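Local coordinates for protein type-2Ba cytolytic delta-endotoxin (PDB 2RCI) that probably kills dipteran larvae by forming pores in the epithelial cell membrane of the insect midgut, at residues Glu12-Glu17 and Arg26-Phe31; Glu83-Val88 and Leu154-Glu159; Leu89-Asn94 and Thr188-Leu193; Ile122-Leu127 and Gln167-Ile172. All coordinates share one frame; numbering follows the deposited sequence.

Contact 1 of 4, residues Glu12-Glu17 and Arg26-Phe31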
loop_
_atom_site.group_PDB
_atom_site.type_symbol
_atom_site.label_atom_id
_atom_site.label_comp_id
_atom_site.label_asym_id
_atom_site.label_seq_id
_atom_site.Cartn_x
_atom_site.Cartn_y
_atom_site.Cartn_z
ATOM N N GLU A 12 -5.354 -6.581 -1.788
ATOM C CA GLU A 12 -5.985 -5.887 -2.913
ATOM C C GLU A 12 -7.263 -5.198 -2.480
ATOM O O GLU A 12 -8.131 -5.800 -1.829
ATOM C CB GLU A 12 -6.266 -6.865 -4.040
ATOM C CG GLU A 12 -4.995 -7.521 -4.657
ATOM C CD GLU A 12 -5.349 -8.663 -5.599
ATOM O OE1 GLU A 12 -6.540 -8.802 -5.922
ATOM O OE2 GLU A 12 -4.440 -9.393 -6.043
ATOM N N ILE A 13 -7.398 -3.930 -2.857
ATOM C CA ILE A 13 -8.573 -3.151 -2.485
ATOM C C ILE A 13 -9.122 -2.495 -3.760
ATOM O O ILE A 13 -8.488 -1.604 -4.354
ATOM C CB ILE A 13 -8.234 -2.118 -1.389
ATOM C CG1 ILE A 13 -7.812 -2.836 -0.104
ATOM C CG2 ILE A 13 -9.419 -1.173 -1.092
ATOM C CD1 ILE A 13 -6.708 -2.150 0.564
ATOM N N PHE A 14 -10.292 -2.967 -4.178
ATOM C CA PHE A 14 -10.885 -2.537 -5.425
ATOM C C PHE A 14 -11.904 -1.479 -5.040
ATOM O O PHE A 14 -12.777 -1.718 -4.182
ATOM C CB PHE A 14 -11.565 -3.717 -6.158
ATOM C CG PHE A 14 -10.612 -4.786 -6.685
ATOM C CD1 PHE A 14 -10.377 -4.913 -8.040
ATOM C CD2 PHE A 14 -10.036 -5.723 -5.820
ATOM C CE1 PHE A 14 -9.522 -5.918 -8.549
ATOM C CE2 PHE A 14 -9.168 -6.725 -6.303
ATOM C CZ PHE A 14 -8.918 -6.814 -7.670
ATOM N N TYR A 15 -11.738 -0.284 -5.583
ATOM C CA TYR A 15 -12.769 0.728 -5.493
ATOM C C TYR A 15 -13.110 1.120 -6.934
ATOM O O TYR A 15 -12.681 2.153 -7.437
ATOM C CB TYR A 15 -12.293 1.909 -4.645
ATOM C CG TYR A 15 -13.412 2.815 -4.202
ATOM C CD1 TYR A 15 -14.058 2.605 -2.981
ATOM C CD2 TYR A 15 -13.808 3.912 -4.986
ATOM C CE1 TYR A 15 -15.096 3.448 -2.563
ATOM C CE2 TYR A 15 -14.854 4.749 -4.573
ATOM C CZ TYR A 15 -15.494 4.516 -3.377
ATOM O OH TYR A 15 -16.543 5.356 -2.952
ATOM N N VAL A 16 -13.867 0.246 -7.606
ATOM C CA VAL A 16 -14.211 0.433 -9.029
ATOM C C VAL A 16 -15.666 -0.010 -9.269
ATOM O O VAL A 16 -16.214 -0.811 -8.492
ATOM C CB VAL A 16 -13.252 -0.388 -9.994
ATOM C CG1 VAL A 16 -11.759 -0.054 -9.738
ATOM C CG2 VAL A 16 -13.475 -1.905 -9.830
ATOM N N GLU A 17 -16.278 0.499 -10.337
ATOM C CA GLU A 17 -17.572 -0.016 -10.805
ATOM C C GLU A 17 -17.404 -1.443 -11.341
ATOM O O GLU A 17 -16.372 -1.772 -11.901
ATOM C CB GLU A 17 -18.130 0.890 -11.914
ATOM C CG GLU A 17 -18.455 2.322 -11.484
ATOM C CD GLU A 17 -19.035 3.142 -12.645
ATOM O OE1 GLU A 17 -20.122 2.778 -13.154
ATOM O OE2 GLU A 17 -18.409 4.132 -13.052
ATOM N N ARG A 26 -6.699 -7.143 -14.486
ATOM C CA ARG A 26 -5.580 -7.209 -15.432
ATOM C C ARG A 26 -4.374 -6.446 -14.851
ATOM O O ARG A 26 -3.249 -6.982 -14.771
ATOM C CB ARG A 26 -5.969 -6.608 -16.796
ATOM C CG ARG A 26 -4.804 -6.697 -17.809
ATOM C CD ARG A 26 -5.144 -6.170 -19.163
ATOM N NE ARG A 26 -5.297 -4.719 -19.211
ATOM C CZ ARG A 26 -6.464 -4.099 -19.316
ATOM N NH1 ARG A 26 -7.606 -4.796 -19.368
ATOM N NH2 ARG A 26 -6.497 -2.780 -19.377
ATOM N N LEU A 27 -4.642 -5.206 -14.423
ATOM C CA LEU A 27 -3.585 -4.304 -13.930
ATOM C C LEU A 27 -2.980 -4.770 -12.604
ATOM O O LEU A 27 -1.785 -4.688 -12.409
ATOM C CB LEU A 27 -4.070 -2.858 -13.876
ATOM C CG LEU A 27 -4.494 -2.222 -15.223
ATOM C CD1 LEU A 27 -5.169 -0.853 -15.038
ATOM C CD2 LEU A 27 -3.321 -2.108 -16.233
ATOM N N THR A 28 -3.816 -5.281 -11.708
ATOM C CA THR A 28 -3.353 -5.895 -10.464
ATOM C C THR A 28 -2.452 -7.099 -10.785
ATOM O O THR A 28 -1.359 -7.225 -10.236
ATOM C CB THR A 28 -4.571 -6.274 -9.593
ATOM O OG1 THR A 28 -5.272 -5.070 -9.247
ATOM C CG2 THR A 28 -4.150 -7.027 -8.309
ATOM N N ASN A 29 -2.896 -7.967 -11.704
ATOM C CA ASN A 29 -2.061 -9.093 -12.156
ATOM C C ASN A 29 -0.697 -8.646 -12.686
ATOM O O ASN A 29 0.323 -9.274 -12.404
ATOM C CB ASN A 29 -2.773 -9.921 -13.242
ATOM C CG ASN A 29 -3.817 -10.866 -12.679
ATOM O OD1 ASN A 29 -3.921 -11.049 -11.464
ATOM N ND2 ASN A 29 -4.591 -11.492 -13.568
ATOM N N THR A 30 -0.697 -7.553 -13.442
ATOM C CA THR A 30 0.509 -7.041 -14.100
ATOM C C THR A 30 1.557 -6.619 -13.061
ATOM O O THR A 30 2.745 -6.901 -13.216
ATOM C CB THR A 30 0.160 -5.890 -15.061
ATOM O OG1 THR A 30 -0.715 -6.387 -16.078
ATOM C CG2 THR A 30 1.406 -5.339 -15.742
ATOM N N PHE A 31 1.097 -5.982 -11.986
ATOM C CA PHE A 31 1.996 -5.571 -10.908
ATOM C C PHE A 31 2.537 -6.648 -9.980
ATOM O O PHE A 31 3.476 -6.384 -9.232
ATOM C CB PHE A 31 1.444 -4.371 -10.140
ATOM C CG PHE A 31 1.556 -3.114 -10.905
ATOM C CD1 PHE A 31 0.477 -2.636 -11.639
ATOM C CD2 PHE A 31 2.783 -2.441 -10.969
ATOM C CE1 PHE A 31 0.615 -1.478 -12.409
ATOM C CE2 PHE A 31 2.928 -1.305 -11.719
ATOM C CZ PHE A 31 1.846 -0.804 -12.436
#
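Thr-28 of helix 21-31 meets Glu-12 and Phe-14 of the strand, and within the same helix Arg-26 O, which does not face the strand, accepts from two donors of Thr-30. The backbone N and the hydroxyl OG1 of Thr-30 each lie 2.9 Å from Arg-26 O. The hydroxyl comes from above the carbonyl plane, 43° out of it, with a C=O...OG1 angle of 132°. Thr-28 OG1 likewise hydrogen-bonds to a carbonyl one turn back, Ala-24 O, and the residue turns its methyl to the strand. That methyl does the touching: CG2 stands anti to the backbone N and lies 3.3 Å from Glu-12 OE2 and 3.4 Å from Glu-12 CD, in van der Waals contact with the carboxylate. Glu-12 reaches it with a chain extended beyond CG (chi2 170°), and its own CG passes 3.8 Å from the methyl. In this alpha/beta fold, with helices layered on both sides of a sheet, strand 11-15 runs parallel to strand 132-142 and sends alternate side chains to the two layers. Glu-12 and Phe-14 are on the side of helix 21-31, whereas Ile-13 and Tyr-15 meet helix 96-110. Phe-14 contributes a looser contact, its ring carbon CZ lying 4.3 Å from Thr-28 OG1. Thr-28 also packs on Leu-139 and Ser-141 of strand 132-142, the parallel neighbour of strand 11-15.

Contact 2 of 4, residues Glu83-Val88 and Leu154-Glu159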
loop_
_atom_site.group_PDB
_atom_site.type_symbol
_atom_site.label_atom_id
_atom_site.label_comp_id
_atom_site.label_asym_id
_atom_site.label_seq_id
_atom_site.Cartn_x
_atom_site.Cartn_y
_atom_site.Cartn_z
ATOM N N GLU A 83 -1.928 11.361 4.377
ATOM C CA GLU A 83 -1.571 12.584 3.669
ATOM C C GLU A 83 -0.533 12.303 2.582
ATOM O O GLU A 83 -0.584 12.900 1.505
ATOM C CB GLU A 83 -1.091 13.679 4.633
ATOM C CG GLU A 83 -2.241 14.240 5.526
ATOM C CD GLU A 83 -3.535 14.559 4.745
ATOM O OE1 GLU A 83 -3.473 15.335 3.769
ATOM O OE2 GLU A 83 -4.605 14.018 5.087
ATOM N N ILE A 84 0.377 11.373 2.857
ATOM C CA ILE A 84 1.381 11.019 1.840
ATOM C C ILE A 84 0.676 10.372 0.628
ATOM O O ILE A 84 0.957 10.729 -0.526
ATOM C CB ILE A 84 2.468 10.095 2.392
ATOM C CG1 ILE A 84 3.313 10.846 3.416
ATOM C CG2 ILE A 84 3.405 9.597 1.258
ATOM C CD1 ILE A 84 4.224 9.929 4.251
ATOM N N ILE A 85 -0.254 9.461 0.907
ATOM C CA ILE A 85 -1.045 8.827 -0.152
ATOM C C ILE A 85 -1.827 9.863 -0.967
ATOM O O ILE A 85 -1.852 9.796 -2.203
ATOM C CB ILE A 85 -1.931 7.687 0.391
ATOM C CG1 ILE A 85 -1.023 6.540 0.915
ATOM C CG2 ILE A 85 -2.921 7.198 -0.707
ATOM C CD1 ILE A 85 -1.747 5.468 1.670
ATOM N N ARG A 86 -2.465 10.824 -0.288
ATOM C CA ARG A 86 -3.092 11.962 -0.983
ATOM C C ARG A 86 -2.129 12.604 -2.023
ATOM O O ARG A 86 -2.500 12.815 -3.192
ATOM C CB ARG A 86 -3.596 13.010 0.014
ATOM C CG ARG A 86 -4.548 14.079 -0.625
ATOM C CD ARG A 86 -5.050 15.068 0.408
ATOM N NE ARG A 86 -5.457 14.461 1.678
ATOM C CZ ARG A 86 -6.695 14.069 1.974
ATOM N NH1 ARG A 86 -7.678 14.199 1.082
ATOM N NH2 ARG A 86 -6.947 13.532 3.161
ATOM N N SER A 87 -0.886 12.846 -1.607
ATOM C CA SER A 87 0.127 13.422 -2.500
ATOM C C SER A 87 0.487 12.487 -3.656
ATOM O O SER A 87 0.529 12.915 -4.820
ATOM C CB SER A 87 1.369 13.850 -1.710
ATOM O OG SER A 87 2.327 14.448 -2.584
ATOM N N VAL A 88 0.701 11.213 -3.348
ATOM C CA VAL A 88 1.225 10.261 -4.337
ATOM C C VAL A 88 0.181 9.934 -5.412
ATOM O O VAL A 88 0.522 9.575 -6.533
ATOM C CB VAL A 88 1.775 8.979 -3.670
ATOM C CG1 VAL A 88 2.291 8.008 -4.707
ATOM C CG2 VAL A 88 2.948 9.319 -2.727
ATOM N N LEU A 154 -2.656 1.971 -7.707
ATOM C CA LEU A 154 -1.706 2.440 -6.703
ATOM C C LEU A 154 -1.171 1.252 -5.874
ATOM O O LEU A 154 -1.792 0.868 -4.862
ATOM C CB LEU A 154 -2.391 3.499 -5.815
ATOM C CG LEU A 154 -1.658 4.075 -4.588
ATOM C CD1 LEU A 154 -0.179 4.363 -4.831
ATOM C CD2 LEU A 154 -2.403 5.377 -4.154
ATOM N N PRO A 155 -0.071 0.623 -6.336
ATOM C CA PRO A 155 0.646 -0.365 -5.524
ATOM C C PRO A 155 1.413 0.369 -4.443
ATOM O O PRO A 155 2.062 1.381 -4.732
ATOM C CB PRO A 155 1.644 -0.988 -6.518
ATOM C CG PRO A 155 1.128 -0.610 -7.866
ATOM C CD PRO A 155 0.536 0.736 -7.681
ATOM N N ILE A 156 1.308 -0.122 -3.215
ATOM C CA ILE A 156 2.056 0.461 -2.090
ATOM C C ILE A 156 2.763 -0.648 -1.334
ATOM O O ILE A 156 2.115 -1.616 -0.943
ATOM C CB ILE A 156 1.149 1.178 -1.089
ATOM C CG1 ILE A 156 0.295 2.254 -1.752
ATOM C CG2 ILE A 156 2.002 1.759 0.086
ATOM C CD1 ILE A 156 -0.752 2.846 -0.848
ATOM N N ALA A 157 4.080 -0.521 -1.118
ATOM C CA ALA A 157 4.797 -1.443 -0.214
ATOM C C ALA A 157 5.438 -0.706 0.960
ATOM O O ALA A 157 6.056 0.352 0.774
ATOM C CB ALA A 157 5.861 -2.244 -0.964
ATOM N N PHE A 158 5.299 -1.255 2.168
ATOM C CA PHE A 158 6.018 -0.689 3.301
ATOM C C PHE A 158 7.071 -1.677 3.815
ATOM O O PHE A 158 6.843 -2.878 3.811
ATOM C CB PHE A 158 5.063 -0.402 4.464
ATOM C CG PHE A 158 3.971 0.569 4.129
ATOM C CD1 PHE A 158 4.238 1.927 4.114
ATOM C CD2 PHE A 158 2.691 0.114 3.823
ATOM C CE1 PHE A 158 3.217 2.861 3.835
ATOM C CE2 PHE A 158 1.663 1.025 3.546
ATOM C CZ PHE A 158 1.943 2.398 3.513
ATOM N N GLU A 159 8.213 -1.150 4.240
ATOM C CA GLU A 159 9.194 -1.922 5.012
ATOM C C GLU A 159 9.134 -1.317 6.397
ATOM O O GLU A 159 9.490 -0.143 6.583
ATOM C CB GLU A 159 10.611 -1.724 4.449
ATOM C CG GLU A 159 10.709 -1.878 2.963
ATOM C CD GLU A 159 12.168 -1.927 2.464
ATOM O OE1 GLU A 159 13.109 -1.897 3.303
ATOM O OE2 GLU A 159 12.345 -2.021 1.242
#
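Helix 83-88 crosses strand 154-159 with the two axes 11.1 Å apart at closest approach and their directions 140° apart, Ile-85 facing Ile-156 and Val-88 facing Leu-154. With CG1 anti to its carbonyl carbon and CG2 anti to its backbone N (chi1 -66°), Ile-85 divides its branches between two strand residues. Its CG2 lies 3.9 Å from Leu-154 CD2, while its CD1 meets Ile-156 CD1 at 3.8 Å, the two isoleucine side chains standing at about a right angle. One turn along, Val-88 CG1 approaches Leu-154 CD1 more loosely at 4.4 Å. This is helix-on-sheet packing in the alpha/beta core: helix 74-89 lies beside helix 96-110, and Ile-85 also touches Val-102 and Ile-106 of the latter. All four residues are buried. The opposite side of the helix is polar. Arg-86 forms a side-on salt bridge with Glu-83 through two hydrogen bonds, NE to OE1 (3.0 Å) and NH2 to OE2 (3.1 Å), each oxygen met on its syn side and OE2 lying in the guanidinium plane. Arg-86 also makes a cation-pi contact with Trp-99.

Contact 3 of 4, residues Leu89-Asn94 and Thr188-Leu193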
loop_
_atom_site.group_PDB
_atom_site.type_symbol
_atom_site.label_atom_id
_atom_site.label_comp_id
_atom_site.label_asym_id
_atom_site.label_seq_id
_atom_site.Cartn_x
_atom_site.Cartn_y
_atom_site.Cartn_z
ATOM N N LEU A 89 -1.096 10.060 -5.048
ATOM C CA LEU A 89 -2.196 9.761 -5.946
ATOM C C LEU A 89 -2.173 10.657 -7.174
ATOM O O LEU A 89 -2.485 10.202 -8.282
ATOM C CB LEU A 89 -3.533 9.941 -5.208
ATOM C CG LEU A 89 -4.205 8.658 -4.736
ATOM C CD1 LEU A 89 -5.370 9.040 -3.783
ATOM C CD2 LEU A 89 -4.707 7.776 -5.905
ATOM N N GLY A 90 -1.782 11.920 -6.970
ATOM C CA GLY A 90 -1.745 12.933 -8.046
ATOM C C GLY A 90 -3.069 13.138 -8.771
ATOM O O GLY A 90 -3.089 13.583 -9.924
ATOM N N LEU A 91 -4.158 12.761 -8.103
ATOM C CA LEU A 91 -5.539 12.917 -8.537
ATOM C C LEU A 91 -6.247 13.309 -7.259
ATOM O O LEU A 91 -5.880 12.829 -6.194
ATOM C CB LEU A 91 -6.141 11.577 -8.991
ATOM C CG LEU A 91 -5.478 10.863 -10.159
ATOM C CD1 LEU A 91 -5.906 9.402 -10.148
ATOM C CD2 LEU A 91 -5.892 11.541 -11.421
ATOM N N VAL A 92 -7.265 14.151 -7.366
ATOM C CA VAL A 92 -8.115 14.496 -6.208
ATOM C C VAL A 92 -9.383 13.637 -6.212
ATOM O O VAL A 92 -10.242 13.773 -7.106
ATOM C CB VAL A 92 -8.483 15.979 -6.223
ATOM C CG1 VAL A 92 -9.560 16.320 -5.168
ATOM C CG2 VAL A 92 -7.225 16.833 -6.032
ATOM N N ILE A 93 -9.487 12.740 -5.231
ATOM C CA ILE A 93 -10.680 11.913 -5.080
ATOM C C ILE A 93 -11.470 12.463 -3.886
ATOM O O ILE A 93 -11.002 12.423 -2.740
ATOM C CB ILE A 93 -10.376 10.405 -4.837
ATOM C CG1 ILE A 93 -9.315 9.838 -5.813
ATOM C CG2 ILE A 93 -11.700 9.567 -4.829
ATOM C CD1 ILE A 93 -9.583 10.075 -7.292
ATOM N N ASN A 94 -12.648 12.988 -4.176
ATOM C CA ASN A 94 -13.502 13.653 -3.187
ATOM C C ASN A 94 -14.250 12.677 -2.255
ATOM O O ASN A 94 -14.594 13.048 -1.125
ATOM C CB ASN A 94 -14.470 14.640 -3.893
ATOM C CG ASN A 94 -13.744 15.849 -4.496
ATOM O OD1 ASN A 94 -13.729 16.056 -5.721
ATOM N ND2 ASN A 94 -13.095 16.613 -3.647
ATOM N N THR A 188 1.499 5.807 -8.565
ATOM C CA THR A 188 0.147 5.795 -9.105
ATOM C C THR A 188 0.274 5.835 -10.609
ATOM O O THR A 188 0.950 6.725 -11.148
ATOM C CB THR A 188 -0.673 7.015 -8.651
ATOM O OG1 THR A 188 -0.645 7.105 -7.218
ATOM C CG2 THR A 188 -2.088 6.870 -9.107
ATOM N N VAL A 189 -0.357 4.866 -11.273
ATOM C CA VAL A 189 -0.442 4.863 -12.731
ATOM C C VAL A 189 -1.914 4.957 -13.156
ATOM O O VAL A 189 -2.784 4.244 -12.619
ATOM C CB VAL A 189 0.283 3.617 -13.346
ATOM C CG1 VAL A 189 -0.379 2.326 -12.882
ATOM C CG2 VAL A 189 0.260 3.680 -14.908
ATOM N N VAL A 190 -2.204 5.862 -14.085
ATOM C CA VAL A 190 -3.544 5.933 -14.642
ATOM C C VAL A 190 -3.514 5.361 -16.062
ATOM O O VAL A 190 -2.555 5.594 -16.813
ATOM C CB VAL A 190 -4.124 7.364 -14.611
ATOM C CG1 VAL A 190 -4.225 7.862 -13.163
ATOM C CG2 VAL A 190 -3.265 8.354 -15.465
ATOM N N GLN A 191 -4.531 4.573 -16.397
ATOM C CA GLN A 191 -4.685 4.033 -17.746
ATOM C C GLN A 191 -6.091 4.371 -18.233
ATOM O O GLN A 191 -7.066 4.316 -17.438
ATOM C CB GLN A 191 -4.483 2.509 -17.766
ATOM C CG GLN A 191 -4.610 1.849 -19.171
ATOM C CD GLN A 191 -4.315 0.354 -19.122
ATOM O OE1 GLN A 191 -5.059 -0.417 -18.512
ATOM N NE2 GLN A 191 -3.228 -0.064 -19.773
ATOM N N ALA A 192 -6.195 4.763 -19.507
ATOM C CA ALA A 192 -7.514 4.960 -20.125
ATOM C C ALA A 192 -8.395 3.733 -19.860
ATOM O O ALA A 192 -7.943 2.590 -19.931
ATOM C CB ALA A 192 -7.405 5.233 -21.648
ATOM N N LEU A 193 -9.648 3.990 -19.523
ATOM C CA LEU A 193 -10.619 2.942 -19.317
ATOM C C LEU A 193 -10.813 2.161 -20.608
ATOM O O LEU A 193 -10.969 2.722 -21.640
ATOM C CB LEU A 193 -11.943 3.488 -18.803
ATOM C CG LEU A 193 -12.047 4.016 -17.391
ATOM C CD1 LEU A 193 -13.361 4.702 -17.101
ATOM C CD2 LEU A 193 -11.724 3.005 -16.345
#
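One apolar pair, Leu-91 with Val-190, spans the contact, and Thr-188 makes van der Waals contact with Leu-89. Leu-91 CD1 lies 3.8 Å from Val-190 CG1, the two side chains lying alongside each other and running in opposite senses. Val-190 presents this methyl with CG1 anti to its carbonyl carbon (chi1 -61°). The second pair is looser between side chains: Leu-89 CD2 is 4.2 Å from Thr-188 CG2, and the CB of Leu-89 points away from the strand, so Thr-188 packs chiefly against the leucine backbone. Its CG2 rests 3.5 Å from Leu-89 O, and its OG1 is 3.3 Å from Leu-89 CA. These contacts join the C-terminal end of helix 74-89 to strand 177-192, the long strand that pairs with strand 150-162 in the sheet. Gly-90, with positive phi (56°), ends the helix, as is common at helix C-termini, and the chain then runs as a loop toward helix 96-110. The polar interactions tie the helix end to the strands. Thr-188 OG1 hydrogen-bonds to Val-88 O, which places the hydroxyl beside Leu-89 CA, and Leu-89 O is hydrogen-bonded to Thr-60 OG1, from a strand on the far flank of strand 177-192. Side-chain hydroxyls thus serve two carbonyls at the last turn of the helix. Farther out, the Leu-89 side chain packs on Phe-98 and Trp-99 of helix 96-110, and Leu-91 on Ala-152.

Contact 4 of 4, residues Ile122-Leu127 and Gln167-Ile172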
loop_
_atom_site.group_PDB
_atom_site.type_symbol
_atom_site.label_atom_id
_atom_site.label_comp_id
_atom_site.label_asym_id
_atom_site.label_seq_id
_atom_site.Cartn_x
_atom_site.Cartn_y
_atom_site.Cartn_z
ATOM N N ILE A 122 1.641 -9.983 4.028
ATOM C CA ILE A 122 2.571 -9.589 5.091
ATOM C C ILE A 122 3.731 -10.579 5.105
ATOM O O ILE A 122 3.507 -11.780 4.975
ATOM C CB ILE A 122 1.869 -9.525 6.481
ATOM C CG1 ILE A 122 2.795 -8.901 7.534
ATOM C CG2 ILE A 122 1.389 -10.919 6.907
ATOM C CD1 ILE A 122 2.033 -8.290 8.768
ATOM N N VAL A 123 4.949 -10.073 5.273
ATOM C CA VAL A 123 6.141 -10.933 5.225
ATOM C C VAL A 123 6.945 -10.648 6.487
ATOM O O VAL A 123 7.530 -9.569 6.640
ATOM C CB VAL A 123 7.013 -10.642 3.966
ATOM C CG1 VAL A 123 8.217 -11.595 3.903
ATOM C CG2 VAL A 123 6.207 -10.720 2.696
ATOM N N TRP A 124 6.969 -11.601 7.413
ATOM C CA TRP A 124 7.752 -11.384 8.635
ATOM C C TRP A 124 9.241 -11.553 8.312
ATOM O O TRP A 124 9.601 -12.457 7.557
ATOM C CB TRP A 124 7.305 -12.342 9.752
ATOM C CG TRP A 124 5.836 -12.134 10.127
ATOM C CD1 TRP A 124 4.778 -12.939 9.814
ATOM C CD2 TRP A 124 5.289 -10.997 10.828
ATOM N NE1 TRP A 124 3.597 -12.377 10.295
ATOM C CE2 TRP A 124 3.890 -11.191 10.915
ATOM C CE3 TRP A 124 5.851 -9.834 11.380
ATOM C CZ2 TRP A 124 3.039 -10.270 11.562
ATOM C CZ3 TRP A 124 4.997 -8.904 12.021
ATOM C CH2 TRP A 124 3.607 -9.144 12.102
ATOM N N ARG A 125 10.080 -10.670 8.863
ATOM C CA ARG A 125 11.535 -10.700 8.651
ATOM C C ARG A 125 12.218 -10.902 10.017
ATOM O O ARG A 125 12.155 -11.996 10.570
ATOM C CB ARG A 125 12.016 -9.406 7.977
ATOM C CG ARG A 125 11.375 -9.108 6.609
ATOM C CD ARG A 125 12.364 -8.437 5.653
ATOM N NE ARG A 125 12.909 -7.171 6.151
ATOM N N ASN A 126 12.802 -9.853 10.595
ATOM C CA ASN A 126 13.411 -9.957 11.947
ATOM C C ASN A 126 12.346 -10.089 13.048
ATOM O O ASN A 126 11.332 -9.375 13.058
ATOM C CB ASN A 126 14.349 -8.781 12.256
ATOM C CG ASN A 126 15.202 -9.011 13.515
ATOM O OD1 ASN A 126 15.628 -10.151 13.830
ATOM N ND2 ASN A 126 15.487 -7.926 14.218
ATOM N N LEU A 127 12.561 -11.035 13.953
ATOM C CA LEU A 127 11.593 -11.268 15.020
ATOM C C LEU A 127 12.327 -11.459 16.343
ATOM O O LEU A 127 12.136 -12.470 17.013
ATOM C CB LEU A 127 10.719 -12.485 14.695
ATOM C CG LEU A 127 9.894 -12.488 13.401
ATOM C CD1 LEU A 127 9.315 -13.855 13.145
ATOM C CD2 LEU A 127 8.765 -11.441 13.486
ATOM N N GLN A 167 4.921 -10.803 19.612
ATOM C CA GLN A 167 3.737 -11.185 20.381
ATOM C C GLN A 167 2.900 -10.011 20.856
ATOM O O GLN A 167 1.669 -10.109 20.885
ATOM C CB GLN A 167 4.099 -12.080 21.579
ATOM C CG GLN A 167 4.645 -13.461 21.196
ATOM C CD GLN A 167 3.802 -14.208 20.175
ATOM O OE1 GLN A 167 4.292 -14.579 19.101
ATOM N NE2 GLN A 167 2.534 -14.439 20.500
ATOM N N GLN A 168 3.569 -8.926 21.252
ATOM C CA GLN A 168 2.906 -7.692 21.655
ATOM C C GLN A 168 2.435 -6.925 20.417
ATOM O O GLN A 168 1.336 -6.367 20.427
ATOM C CB GLN A 168 3.822 -6.797 22.516
ATOM C CG GLN A 168 3.871 -7.217 23.985
ATOM C CD GLN A 168 4.760 -8.420 24.209
ATOM O OE1 GLN A 168 5.903 -8.448 23.750
ATOM N NE2 GLN A 168 4.240 -9.428 24.920
ATOM N N LEU A 169 3.261 -6.907 19.362
ATOM C CA LEU A 169 2.882 -6.200 18.122
ATOM C C LEU A 169 1.569 -6.728 17.544
ATOM O O LEU A 169 0.791 -5.958 16.936
ATOM C CB LEU A 169 3.992 -6.284 17.057
ATOM C CG LEU A 169 3.819 -5.290 15.879
ATOM C CD1 LEU A 169 4.117 -3.905 16.337
ATOM C CD2 LEU A 169 4.748 -5.687 14.712
ATOM N N LEU A 170 1.317 -8.029 17.717
ATOM C CA LEU A 170 0.114 -8.665 17.184
ATOM C C LEU A 170 -1.157 -8.068 17.795
ATOM O O LEU A 170 -2.265 -8.237 17.262
ATOM C CB LEU A 170 0.155 -10.190 17.433
ATOM C CG LEU A 170 1.152 -10.996 16.569
ATOM C CD1 LEU A 170 1.005 -12.504 16.887
ATOM C CD2 LEU A 170 0.959 -10.754 15.074
ATOM N N PHE A 171 -0.977 -7.351 18.896
ATOM C CA PHE A 171 -2.100 -6.710 19.586
ATOM C C PHE A 171 -1.988 -5.188 19.744
ATOM O O PHE A 171 -2.786 -4.562 20.474
ATOM C CB PHE A 171 -2.319 -7.396 20.934
ATOM C CG PHE A 171 -2.819 -8.796 20.795
ATOM C CD1 PHE A 171 -4.179 -9.052 20.705
ATOM C CD2 PHE A 171 -1.923 -9.857 20.661
ATOM C CE1 PHE A 171 -4.656 -10.367 20.522
ATOM C CE2 PHE A 171 -2.389 -11.180 20.483
ATOM C CZ PHE A 171 -3.758 -11.422 20.417
ATOM N N ILE A 172 -1.011 -4.593 19.068
ATOM C CA ILE A 172 -0.823 -3.146 19.150
ATOM C C ILE A 172 -2.047 -2.411 18.556
ATOM O O ILE A 172 -2.689 -2.906 17.624
ATOM C CB ILE A 172 0.499 -2.682 18.474
ATOM C CG1 ILE A 172 0.941 -1.318 19.054
ATOM C CG2 ILE A 172 0.376 -2.635 16.962
ATOM C CD1 ILE A 172 2.422 -0.912 18.669
#
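Trp-124 meets two consecutive leucines with its six-membered ring. Its CG is anti to the carbonyl carbon (chi1 -61°), which directs the indole toward them. Leu-169 CD2 comes to the ring edge, near the indole plane, 4.2 Å from CZ3 of Trp-124. Leu-170 CD2 approaches obliquely and lies 4.1 Å from Trp-124 CZ2, so the two methyls touch separate points of the outer rim. In the next shell, Ile-122 lays CD1 over one face of the indole, 3.5 Å above the ring plane and offset toward the rim. The Trp-124 NE1 hydrogen bond to Val-117 O probably helps to fix the rotation of the ring, while Lys-166 makes a cation-pi contact with it and the Tyr-134 ring meets it with planes about 50° apart. The leucines are positioned by a type I turn from Leu-169 to Ile-172, closed by the hydrogen bond from Ile-172 N to Leu-169 O of 3.1 Å. Phe-171 N is likewise hydrogen-bonded to Gln-168 O at 2.9 Å. Leu-169 also packs on Leu-113 and Tyr-180. The arrangement joins helix 166-169, within the connection between antiparallel strands 150-162 and 177-192, to strand 122-127, which pairs antiparallel with strand 132-142 in the mixed sheet of this alpha/beta fold.

All four contacts reach the same mixed sheet. Contacts 2 and 3 are continuous: their centres are 13 Å apart, Leu-154 CD2 packs 3.8 Å from Leu-89 CD2, and the strands concerned are neighbours. Helix 21-31 of contact 1 lies on the other face of the sheet from helix 74-89 and touches the strands of contacts 2 and 3 directly. Phe-31 CG lies 4.0 Å from Pro-155 CG of contact 2 and Phe-31 CZ 3.9 Å from Val-189 CG1 of contact 3, while Arg-26 NH2 probably hydrogen-bonds to Gln-191 OE1 of contact 3. Contact 4 touches none of the others; its nearest atoms come within about 6 Å of contact 2 but about 20 Å of contact 3.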